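Local atomic coordinates of exonuclease (Laribacter hongkongensis, PDB entry 3SYY), a protein that probably degrades double-stranded DNA from the 5' end toward the 3' end as a magnesium-dependent alkaline exonuclease. Residues D107-T118 / R147-R158. Residues are numbered along the deposited sequence; the frame is centred on the assembly and turned at random.
With MG (magnesium ion), chain B.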
loop_
_atom_site.group_PDB
_atom_site.type_symbol
_atom_site.label_atom_id
_atom_site.label_comp_id
_atom_site.label_asym_id
_atom_site.label_seq_id
_atom_site.Cartn_x
_atom_site.Cartn_y
_atom_site.Cartn_z
ATOM N N ASP A 107 3.601 -40.583 14.308
ATOM C CA ASP A 107 2.760 -41.359 13.386
ATOM C C ASP A 107 1.466 -40.622 13.110
ATOM O O ASP A 107 0.870 -40.788 12.054
ATOM C CB ASP A 107 2.378 -42.701 14.035
ATOM C CG ASP A 107 3.546 -43.623 14.183
ATOM O OD1 ASP A 107 4.295 -43.767 13.181
ATOM O OD2 ASP A 107 3.702 -44.212 15.282
ATOM N N THR A 108 1.002 -39.854 14.086
ATOM C CA THR A 108 -0.340 -39.293 13.971
ATOM C C THR A 108 -0.433 -37.756 14.042
ATOM O O THR A 108 -1.522 -37.228 14.078
ATOM C CB THR A 108 -1.264 -39.882 15.035
ATOM O OG1 THR A 108 -0.855 -39.403 16.309
ATOM C CG2 THR A 108 -1.224 -41.455 15.012
ATOM N N GLY A 109 0.693 -37.049 14.117
ATOM C CA GLY A 109 0.599 -35.593 14.331
ATOM C C GLY A 109 1.203 -34.751 13.232
ATOM O O GLY A 109 1.690 -35.274 12.245
ATOM N N LEU A 110 1.154 -33.414 13.417
ATOM C CA LEU A 110 1.613 -32.488 12.408
ATOM C C LEU A 110 2.182 -31.299 13.163
ATOM O O LEU A 110 1.890 -31.146 14.312
ATOM C CB LEU A 110 0.387 -31.981 11.623
ATOM C CG LEU A 110 -0.356 -33.003 10.739
ATOM C CD1 LEU A 110 -1.607 -32.376 10.168
ATOM C CD2 LEU A 110 0.527 -33.428 9.642
ATOM N N ILE A 111 2.960 -30.454 12.489
ATOM C CA ILE A 111 3.332 -29.154 13.059
ATOM C C ILE A 111 3.022 -28.096 11.980
ATOM O O ILE A 111 3.234 -28.359 10.801
ATOM C CB ILE A 111 4.835 -29.126 13.482
ATOM C CG1 ILE A 111 5.278 -27.739 13.958
ATOM C CG2 ILE A 111 5.723 -29.666 12.377
ATOM C CD1 ILE A 111 6.678 -27.710 14.592
ATOM N N GLU A 112 2.484 -26.960 12.400
ATOM C CA GLU A 112 2.335 -25.773 11.500
ATOM C C GLU A 112 3.050 -24.664 12.277
ATOM O O GLU A 112 2.739 -24.442 13.454
ATOM C CB GLU A 112 0.855 -25.395 11.332
ATOM C CG GLU A 112 0.676 -23.967 10.630
ATOM C CD GLU A 112 1.312 -23.939 9.232
ATOM O OE1 GLU A 112 1.415 -25.028 8.598
ATOM O OE2 GLU A 112 1.769 -22.827 8.744
ATOM N N ILE A 113 4.028 -24.040 11.636
ATOM C CA ILE A 113 4.874 -23.015 12.244
ATOM C C ILE A 113 4.532 -21.601 11.723
ATOM O O ILE A 113 4.444 -21.377 10.497
ATOM C CB ILE A 113 6.330 -23.311 11.886
ATOM C CG1 ILE A 113 6.789 -24.655 12.532
ATOM C CG2 ILE A 113 7.286 -22.140 12.323
ATOM C CD1 ILE A 113 8.129 -25.119 12.004
ATOM N N LYS A 114 4.385 -20.645 12.648
ATOM C CA LYS A 114 4.355 -19.227 12.259
ATOM C C LYS A 114 5.562 -18.511 12.858
ATOM O O LYS A 114 5.935 -18.745 14.054
ATOM C CB LYS A 114 3.054 -18.568 12.731
ATOM C CG LYS A 114 1.755 -19.279 12.358
ATOM C CD LYS A 114 1.639 -19.565 10.871
ATOM C CE LYS A 114 0.260 -20.202 10.517
ATOM N NZ LYS A 114 0.271 -20.593 9.023
ATOM N N CYS A 115 6.179 -17.624 12.060
ATOM C CA CYS A 115 7.219 -16.727 12.552
ATOM C C CYS A 115 6.853 -15.290 12.167
ATOM O O CYS A 115 7.417 -14.756 11.208
ATOM C CB CYS A 115 8.560 -17.069 11.924
ATOM S SG CYS A 115 9.203 -18.777 12.457
ATOM N N PRO A 116 5.943 -14.681 12.923
ATOM C CA PRO A 116 5.324 -13.488 12.523
ATOM C C PRO A 116 5.987 -12.269 13.138
ATOM O O PRO A 116 7.081 -12.368 13.743
ATOM C CB PRO A 116 3.922 -13.678 13.089
ATOM C CG PRO A 116 4.261 -14.224 14.523
ATOM C CD PRO A 116 5.351 -15.225 14.165
ATOM N N ASN A 117 5.306 -11.122 13.008
ATOM C CA ASN A 117 5.761 -9.900 13.673
ATOM C C ASN A 117 5.687 -10.120 15.175
ATOM O O ASN A 117 4.883 -10.896 15.660
ATOM C CB ASN A 117 4.852 -8.719 13.318
ATOM C CG ASN A 117 5.165 -8.140 11.946
ATOM O OD1 ASN A 117 6.232 -8.401 11.356
ATOM N ND2 ASN A 117 4.221 -7.347 11.417
ATOM N N THR A 118 6.489 -9.375 15.917
ATOM C CA THR A 118 6.636 -9.637 17.355
ATOM C C THR A 118 5.329 -9.478 18.030
ATOM O O THR A 118 4.969 -10.305 18.857
ATOM C CB THR A 118 7.672 -8.683 17.952
ATOM O OG1 THR A 118 8.904 -8.990 17.314
ATOM C CG2 THR A 118 7.823 -8.922 19.477
ATOM N N ARG A 147 -4.195 -37.184 9.541
ATOM C CA ARG A 147 -3.638 -37.080 10.899
ATOM C C ARG A 147 -4.626 -36.636 11.933
ATOM O O ARG A 147 -5.731 -36.151 11.616
ATOM C CB ARG A 147 -2.384 -36.219 10.927
ATOM C CG ARG A 147 -1.339 -36.752 10.007
ATOM C CD ARG A 147 -0.284 -37.493 10.786
ATOM N NE ARG A 147 0.641 -38.179 9.897
ATOM C CZ ARG A 147 1.900 -38.460 10.213
ATOM N NH1 ARG A 147 2.397 -38.040 11.369
ATOM N NH2 ARG A 147 2.670 -39.118 9.368
ATOM N N GLN A 148 -4.230 -36.825 13.195
ATOM C CA GLN A 148 -5.143 -36.728 14.331
ATOM C C GLN A 148 -5.003 -35.414 15.138
ATOM O O GLN A 148 -5.926 -34.999 15.819
ATOM C CB GLN A 148 -4.938 -37.962 15.255
ATOM C CG GLN A 148 -5.312 -39.288 14.584
ATOM C CD GLN A 148 -6.751 -39.297 14.026
ATOM O OE1 GLN A 148 -6.948 -39.538 12.844
ATOM N NE2 GLN A 148 -7.743 -39.005 14.872
ATOM N N TRP A 149 -3.850 -34.752 15.046
ATOM C CA TRP A 149 -3.677 -33.413 15.680
ATOM C C TRP A 149 -2.575 -32.650 14.982
ATOM O O TRP A 149 -1.788 -33.214 14.241
ATOM C CB TRP A 149 -3.293 -33.547 17.182
ATOM C CG TRP A 149 -2.167 -34.536 17.426
ATOM C CD1 TRP A 149 -2.295 -35.882 17.784
ATOM C CD2 TRP A 149 -0.752 -34.285 17.362
ATOM N NE1 TRP A 149 -1.052 -36.454 17.935
ATOM C CE2 TRP A 149 -0.092 -35.499 17.713
ATOM C CE3 TRP A 149 0.024 -33.135 17.118
ATOM C CZ2 TRP A 149 1.289 -35.606 17.748
ATOM C CZ3 TRP A 149 1.403 -33.251 17.150
ATOM C CH2 TRP A 149 2.021 -34.475 17.475
ATOM N N CYS A 150 -2.474 -31.361 15.294
ATOM C CA CYS A 150 -1.409 -30.520 14.727
ATOM C C CYS A 150 -1.004 -29.588 15.857
ATOM O O CYS A 150 -1.838 -28.981 16.499
ATOM C CB CYS A 150 -1.935 -29.677 13.574
ATOM S SG CYS A 150 -0.638 -28.623 12.829
ATOM N N ASP A 151 0.290 -29.535 16.111
ATOM C CA ASP A 151 0.833 -28.613 17.109
ATOM C C ASP A 151 1.092 -27.285 16.366
ATOM O O ASP A 151 1.827 -27.237 15.395
ATOM C CB ASP A 151 2.161 -29.166 17.612
ATOM C CG ASP A 151 1.979 -30.101 18.849
ATOM O OD1 ASP A 151 0.897 -30.049 19.478
ATOM O OD2 ASP A 151 2.896 -30.895 19.134
ATOM N N PHE A 152 0.454 -26.244 16.825
ATOM C CA PHE A 152 0.637 -24.928 16.233
ATOM C C PHE A 152 1.773 -24.253 16.989
ATOM O O PHE A 152 1.702 -24.140 18.206
ATOM C CB PHE A 152 -0.636 -24.154 16.466
ATOM C CG PHE A 152 -0.540 -22.715 16.031
ATOM C CD1 PHE A 152 -0.219 -21.711 16.953
ATOM C CD2 PHE A 152 -0.771 -22.369 14.701
ATOM C CE1 PHE A 152 -0.148 -20.344 16.544
ATOM C CE2 PHE A 152 -0.721 -21.011 14.286
ATOM C CZ PHE A 152 -0.363 -20.001 15.208
ATOM N N VAL A 153 2.843 -23.892 16.302
ATOM C CA VAL A 153 4.001 -23.255 16.947
ATOM C C VAL A 153 4.052 -21.815 16.433
ATOM O O VAL A 153 3.957 -21.607 15.210
ATOM C CB VAL A 153 5.294 -23.966 16.528
ATOM C CG1 VAL A 153 6.578 -23.206 17.052
ATOM C CG2 VAL A 153 5.285 -25.444 17.083
ATOM N N SER A 154 4.160 -20.843 17.353
ATOM C CA SER A 154 4.576 -19.475 16.990
ATOM C C SER A 154 5.964 -19.206 17.606
ATOM O O SER A 154 6.220 -19.600 18.769
ATOM C CB SER A 154 3.505 -18.484 17.460
ATOM O OG SER A 154 3.802 -17.132 17.132
ATOM N N TYR A 155 6.884 -18.611 16.835
ATOM C CA TYR A 155 8.259 -18.423 17.298
ATOM C C TYR A 155 8.801 -17.047 16.918
ATOM O O TYR A 155 8.718 -16.631 15.736
ATOM C CB TYR A 155 9.148 -19.464 16.671
ATOM C CG TYR A 155 10.590 -19.411 17.056
ATOM C CD1 TYR A 155 11.014 -19.826 18.330
ATOM C CD2 TYR A 155 11.559 -19.019 16.134
ATOM C CE1 TYR A 155 12.371 -19.776 18.669
ATOM C CE2 TYR A 155 12.904 -18.979 16.460
ATOM C CZ TYR A 155 13.299 -19.373 17.731
ATOM O OH TYR A 155 14.626 -19.305 18.015
ATOM N N ASP A 156 9.387 -16.378 17.903
ATOM C CA ASP A 156 10.089 -15.125 17.615
ATOM C C ASP A 156 11.341 -15.017 18.470
ATOM O O ASP A 156 11.249 -14.764 19.667
ATOM C CB ASP A 156 9.161 -13.938 17.905
ATOM C CG ASP A 156 9.762 -12.595 17.408
ATOM O OD1 ASP A 156 10.948 -12.540 17.025
ATOM O OD2 ASP A 156 9.018 -11.629 17.372
ATOM N N ASP A 157 12.489 -15.139 17.825
ATOM C CA ASP A 157 13.742 -15.079 18.517
ATOM C C ASP A 157 14.166 -13.682 18.959
ATOM O O ASP A 157 15.202 -13.542 19.619
ATOM C CB ASP A 157 14.835 -15.713 17.649
ATOM C CG ASP A 157 15.159 -14.887 16.424
ATOM O OD1 ASP A 157 16.238 -15.061 15.890
ATOM O OD2 ASP A 157 14.363 -14.043 15.980
ATOM N N ARG A 158 13.404 -12.647 18.612
ATOM C CA ARG A 158 13.809 -11.287 19.058
ATOM C C ARG A 158 13.490 -11.041 20.516
ATOM O O ARG A 158 14.007 -10.090 21.105
ATOM C CB ARG A 158 13.135 -10.216 18.195
ATOM C CG ARG A 158 13.627 -10.303 16.761
ATOM C CD ARG A 158 12.731 -9.506 15.782
ATOM N NE ARG A 158 11.493 -10.233 15.553
ATOM C CZ ARG A 158 10.678 -10.017 14.521
ATOM N NH1 ARG A 158 11.012 -9.100 13.599
ATOM N NH2 ARG A 158 9.564 -10.742 14.396
HETATM MG MG MG B . 3.935 -22.181 8.263
HETATM O O HOH W 1 3.099 -20.132 7.483
HETATM O O HOH W 2 8.951 -14.269 14.389
HETATM O O HOH W 3 8.624 -10.016 11.736
HETATM O O HOH W 4 5.370 -22.535 6.545
#
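Asp156 OD2 takes the hydroxyl of Thr118 on its syn lone pair, OG1 to OD2 2.6 Å, and also accepts from Arg158 NH2, which meets it from above the carboxylate plane. Arg158 grips the carboxylate side-on, with NE on OD1, and its NH1 pairs with Glu53 of the second subunit. This cluster lies just past two parallel strands, 109-114 and 149-155, in the mixed sheet of a PD-(D/E)XK nuclease fold; helices 118-127 and 132-145 lie in the beta-alpha-beta crossover between them. The backbones alternate as donors, for example Val153 N to Glu112 O at 2.9 Å and Lys114 N to Val153 O at 2.8 Å.

On one face, Ile111 CD1 packs on Val153 CG2. On the other, Glu112 OE2 binds magnesium at 2.3 Å, joined by Ile113 O and by Asp102. Lys114 NZ meets that same OE2 from above the carboxylate plane, in a salt bridge of 2.7 Å. With chi1 at -51°, the lysine CG lies against Phe152 CE2 and CZ, and the bend at chi2 turns the rest of the chain toward Glu112. At the strands' start, Gly109 CA sits over the centre of the six-membered ring of Trp149, 3.3 Å from its centroid.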